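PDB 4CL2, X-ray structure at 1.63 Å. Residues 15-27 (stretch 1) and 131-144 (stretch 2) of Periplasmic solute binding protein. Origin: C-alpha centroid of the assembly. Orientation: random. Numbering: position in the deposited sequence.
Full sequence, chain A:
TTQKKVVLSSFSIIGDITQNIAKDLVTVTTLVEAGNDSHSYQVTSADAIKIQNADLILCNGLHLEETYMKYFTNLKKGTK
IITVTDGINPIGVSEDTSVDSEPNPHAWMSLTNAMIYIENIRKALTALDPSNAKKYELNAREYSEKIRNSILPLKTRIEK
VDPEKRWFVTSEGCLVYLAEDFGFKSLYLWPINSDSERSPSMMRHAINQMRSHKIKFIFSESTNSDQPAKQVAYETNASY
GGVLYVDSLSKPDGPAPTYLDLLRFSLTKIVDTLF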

# COMPACT_ATOMS: atom_id res chain seq x y z
N GLY A 15 -8.91 4.94 -2.63
CA GLY A 15 -9.82 6.05 -2.59
C GLY A 15 -9.15 7.39 -2.66
O GLY A 15 -9.60 8.31 -3.40
N ASP A 16 -8.06 7.55 -1.92
CA ASP A 16 -7.36 8.83 -1.89
C ASP A 16 -6.65 9.12 -3.23
O ASP A 16 -6.66 10.27 -3.74
CB ASP A 16 -6.35 8.86 -0.73
CG ASP A 16 -5.62 10.17 -0.67
OD1 ASP A 16 -6.21 11.19 -0.26
OD2 ASP A 16 -4.45 10.20 -1.10
N ILE A 17 -6.07 8.08 -3.83
CA ILE A 17 -5.44 8.25 -5.17
C ILE A 17 -6.49 8.69 -6.15
O ILE A 17 -6.32 9.65 -6.92
CB ILE A 17 -4.79 6.93 -5.62
CG1 ILE A 17 -3.56 6.65 -4.78
CG2 ILE A 17 -4.35 7.06 -7.10
CD1 ILE A 17 -3.10 5.22 -4.90
N THR A 18 -7.62 8.01 -6.11
CA THR A 18 -8.70 8.34 -7.06
C THR A 18 -9.24 9.78 -6.89
O THR A 18 -9.45 10.51 -7.87
CB THR A 18 -9.84 7.34 -6.88
OG1 THR A 18 -9.32 6.01 -7.04
CG2 THR A 18 -10.90 7.55 -7.96
N GLN A 19 -9.39 10.21 -5.65
CA GLN A 19 -9.81 11.58 -5.38
C GLN A 19 -8.85 12.58 -5.96
O GLN A 19 -9.27 13.62 -6.44
CB GLN A 19 -9.96 11.81 -3.88
CG GLN A 19 -10.40 13.20 -3.46
CD GLN A 19 -11.79 13.58 -3.98
OE1 GLN A 19 -12.66 12.74 -4.22
NE2 GLN A 19 -11.99 14.86 -4.20
N ASN A 20 -7.56 12.28 -5.95
CA ASN A 20 -6.62 13.24 -6.52
C ASN A 20 -6.66 13.31 -8.04
O ASN A 20 -6.31 14.33 -8.65
CB ASN A 20 -5.22 12.91 -6.07
CG ASN A 20 -4.95 13.47 -4.71
OD1 ASN A 20 -4.68 14.67 -4.54
ND2 ASN A 20 -5.09 12.63 -3.71
N ILE A 21 -7.09 12.23 -8.68
CA ILE A 21 -7.20 12.22 -10.13
C ILE A 21 -8.55 12.81 -10.56
O ILE A 21 -8.62 13.51 -11.56
CB ILE A 21 -6.94 10.82 -10.70
CG1 ILE A 21 -5.52 10.29 -10.30
CG2 ILE A 21 -7.14 10.75 -12.20
CD1 ILE A 21 -5.46 8.80 -10.28
N ALA A 22 -9.62 12.51 -9.83
CA ALA A 22 -10.94 12.92 -10.27
C ALA A 22 -11.34 14.30 -9.78
O ALA A 22 -12.11 14.97 -10.43
CB ALA A 22 -11.93 11.92 -9.79
N LYS A 23 -10.79 14.75 -8.66
CA LYS A 23 -11.11 16.05 -8.08
C LYS A 23 -12.57 16.41 -8.15
O LYS A 23 -12.93 17.48 -8.64
CB LYS A 23 -10.33 17.13 -8.73
CG LYS A 23 -8.87 16.96 -8.53
CD LYS A 23 -8.18 18.12 -9.19
CE LYS A 23 -6.88 18.42 -8.49
NZ LYS A 23 -6.62 19.87 -8.65
N ASP A 24 -13.39 15.54 -7.66
CA ASP A 24 -14.86 15.95 -7.65
C ASP A 24 -15.62 15.92 -8.99
O ASP A 24 -16.85 16.20 -8.98
CB ASP A 24 -15.14 17.29 -6.95
CG ASP A 24 -14.64 17.33 -5.51
OD1 ASP A 24 -14.73 16.32 -4.77
OD2 ASP A 24 -14.18 18.40 -5.09
N LEU A 25 -14.99 15.47 -10.08
CA LEU A 25 -15.73 15.16 -11.28
C LEU A 25 -16.64 13.97 -11.13
O LEU A 25 -17.62 13.86 -11.83
CB LEU A 25 -14.80 14.93 -12.46
CG LEU A 25 -13.99 16.19 -12.80
CD1 LEU A 25 -12.85 15.75 -13.70
CD2 LEU A 25 -14.84 17.26 -13.47
N VAL A 26 -16.26 13.06 -10.24
CA VAL A 26 -17.05 11.91 -9.82
C VAL A 26 -17.08 11.88 -8.30
O VAL A 26 -16.24 12.50 -7.63
CB VAL A 26 -16.51 10.57 -10.36
CG1 VAL A 26 -16.38 10.61 -11.85
CG2 VAL A 26 -15.22 10.15 -9.66
N THR A 27 -18.06 11.16 -7.76
CA THR A 27 -18.11 10.88 -6.34
C THR A 27 -17.26 9.69 -6.01
O THR A 27 -17.49 8.64 -6.56
CB THR A 27 -19.56 10.65 -5.91
OG1 THR A 27 -20.31 11.83 -6.23
CG2 THR A 27 -19.66 10.38 -4.41
N SER A 131 -16.03 12.40 -21.46
CA SER A 131 -16.17 13.80 -21.69
C SER A 131 -15.22 14.65 -20.84
O SER A 131 -15.01 15.83 -21.14
CB SER A 131 -17.62 14.28 -21.53
OG SER A 131 -17.92 14.26 -20.16
N ASN A 132 -14.69 14.07 -19.79
CA ASN A 132 -13.75 14.76 -18.90
C ASN A 132 -12.30 14.25 -19.09
O ASN A 132 -11.46 14.50 -18.23
CB ASN A 132 -14.16 14.62 -17.46
CG ASN A 132 -15.30 15.54 -17.10
OD1 ASN A 132 -15.31 16.68 -17.56
ND2 ASN A 132 -16.31 15.01 -16.43
N ALA A 133 -12.03 13.54 -20.20
CA ALA A 133 -10.70 13.01 -20.43
C ALA A 133 -9.58 14.03 -20.22
O ALA A 133 -8.54 13.70 -19.62
CB ALA A 133 -10.59 12.43 -21.84
N LYS A 134 -9.73 15.25 -20.73
CA LYS A 134 -8.65 16.24 -20.63
C LYS A 134 -8.34 16.64 -19.20
O LYS A 134 -7.17 16.89 -18.81
CB LYS A 134 -8.98 17.48 -21.47
CG LYS A 134 -9.03 17.11 -22.96
CD LYS A 134 -9.85 18.07 -23.85
CE LYS A 134 -10.10 17.42 -25.22
NZ LYS A 134 -11.27 18.01 -25.91
N LYS A 135 -9.38 16.64 -18.39
CA LYS A 135 -9.23 16.89 -16.96
C LYS A 135 -8.57 15.75 -16.19
O LYS A 135 -7.67 15.98 -15.42
CB LYS A 135 -10.62 17.22 -16.34
CG LYS A 135 -11.24 18.47 -16.94
CD LYS A 135 -12.53 18.85 -16.20
CE LYS A 135 -13.03 20.18 -16.74
NZ LYS A 135 -14.16 20.76 -15.95
N TYR A 136 -8.96 14.51 -16.45
CA TYR A 136 -8.29 13.39 -15.81
C TYR A 136 -6.82 13.35 -16.24
O TYR A 136 -5.96 13.00 -15.44
CB TYR A 136 -8.96 12.06 -16.13
CG TYR A 136 -10.39 11.97 -15.65
CD1 TYR A 136 -10.71 12.18 -14.30
CD2 TYR A 136 -11.41 11.66 -16.51
CE1 TYR A 136 -12.03 12.13 -13.88
CE2 TYR A 136 -12.70 11.56 -16.06
CZ TYR A 136 -13.00 11.80 -14.74
OH TYR A 136 -14.31 11.78 -14.25
N GLU A 137 -6.56 13.70 -17.48
CA GLU A 137 -5.17 13.69 -18.03
C GLU A 137 -4.32 14.69 -17.25
O GLU A 137 -3.21 14.36 -16.79
CB GLU A 137 -5.17 13.96 -19.53
CG GLU A 137 -3.84 13.59 -20.22
CD GLU A 137 -3.74 12.10 -20.52
OE1 GLU A 137 -4.47 11.64 -21.44
OE2 GLU A 137 -2.95 11.43 -19.83
N LEU A 138 -4.80 15.92 -17.15
CA LEU A 138 -4.06 16.94 -16.43
C LEU A 138 -3.88 16.58 -14.98
O LEU A 138 -2.78 16.67 -14.39
CB LEU A 138 -4.74 18.30 -16.63
CG LEU A 138 -4.28 19.36 -15.58
CD1 LEU A 138 -2.92 19.82 -15.99
CD2 LEU A 138 -5.29 20.51 -15.55
N ASN A 139 -4.98 16.13 -14.35
CA ASN A 139 -4.94 15.82 -12.92
C ASN A 139 -3.99 14.69 -12.59
O ASN A 139 -3.28 14.74 -11.58
CB ASN A 139 -6.34 15.47 -12.38
CG ASN A 139 -7.33 16.63 -12.47
OD1 ASN A 139 -6.94 17.80 -12.62
ND2 ASN A 139 -8.64 16.31 -12.32
N ALA A 140 -3.97 13.67 -13.45
CA ALA A 140 -3.11 12.52 -13.26
C ALA A 140 -1.63 12.97 -13.34
O ALA A 140 -0.80 12.49 -12.56
CB ALA A 140 -3.38 11.44 -14.28
N ARG A 141 -1.31 13.83 -14.31
CA ARG A 141 0.09 14.29 -14.44
C ARG A 141 0.47 15.14 -13.21
O ARG A 141 1.50 14.94 -12.62
CB ARG A 141 0.33 15.02 -15.71
CG ARG A 141 1.75 15.58 -15.87
CD ARG A 141 1.90 17.02 -15.31
NE ARG A 141 1.14 17.91 -16.09
CZ ARG A 141 0.93 19.20 -15.76
NH1 ARG A 141 1.45 19.66 -14.62
NH2 ARG A 141 0.21 19.93 -16.50
N GLU A 142 -0.39 16.08 -12.83
CA GLU A 142 -0.12 16.88 -11.64
C GLU A 142 0.11 16.04 -10.44
O GLU A 142 1.00 16.32 -9.62
CB GLU A 142 -1.24 17.90 -11.37
CG GLU A 142 -1.22 19.05 -12.37
CD GLU A 142 -2.30 20.10 -12.13
OE1 GLU A 142 -3.29 19.80 -11.42
OE2 GLU A 142 -2.15 21.19 -12.72
N TYR A 143 -0.73 15.05 -10.21
CA TYR A 143 -0.60 14.24 -9.02
C TYR A 143 0.66 13.33 -9.05
O TYR A 143 1.37 13.16 -8.03
CB TYR A 143 -1.86 13.42 -8.82
CG TYR A 143 -1.87 12.57 -7.59
CD1 TYR A 143 -1.69 13.13 -6.32
CD2 TYR A 143 -2.14 11.24 -7.65
CE1 TYR A 143 -1.76 12.32 -5.15
CE2 TYR A 143 -2.19 10.45 -6.53
CZ TYR A 143 -1.99 10.99 -5.27
OH TYR A 143 -2.10 10.22 -4.13
N SER A 144 0.95 12.74 -10.22
CA SER A 144 2.16 11.96 -10.39
C SER A 144 3.41 12.82 -10.05
O SER A 144 4.31 12.38 -9.36
CB SER A 144 2.23 11.51 -11.87
OG SER A 144 1.23 10.54 -12.15
O HOH W 1 -2.25 11.57 -1.79
O HOH W 2 -4.24 16.10 -9.33

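The apolar centre of the contact forms around Ile21, on a helix that crosses helix 133-144 at 123° between their N-to-C directions, with an 8.3 Å closest approach of the axes. The backbones come nearest at Ile21 and Asn139, whose CA atoms lie 5.1 Å apart. Ile21 CG2 packs 4.4 Å from both Ala140 CB and Tyr136 CD1, and its CG1 lies 4.4 Å from Tyr143 CD2, so one branched side chain touches three residues on successive turns of the partner helix.

The two tyrosines extend this centre in different ways. Tyr143 (chi1 t) reaches across as a knob among Asp16, Ile17, Asn20 and Ile21. Asn20 covers one face of its ring: CB stands 3.5 Å from the Tyr143 ring centroid, only 9° off the normal, a CH-pi contact. The same side chain is held by a hydrogen bond from Asn20 ND2 to Asp16 O (2.8 Å), one turn back. Tyr136 instead meets Ala22 CA and Ile21 O at its ring edge. Beyond the helix, the type I' turn from Ala22 to Leu25, with Lys23 at positive phi, returns the chain toward the second stretch; Leu25 CD1 then packs 3.7 Å from Tyr136 CE1 and 3.8 Å from Lys135 CB.

A single direct hydrogen bond joins the stretches, Asn139 ND2 to Ile21 O (2.9 Å, 153°). Near the end of its helix, this carbonyl receives no backbone hydrogen bond within the stretch, and the amide supplies a donor. Water 2 bridges the backbones, donating to Asn20 O and Asn139 O (2.8 Å each), while water 1 links Asp16 OD2 and Tyr143 OH (2.7 Å each), which are 3.8 Å apart. At the exposed margin, Lys23 NZ and Glu142 OE1 remain 4.3 Å apart, beyond a salt bridge.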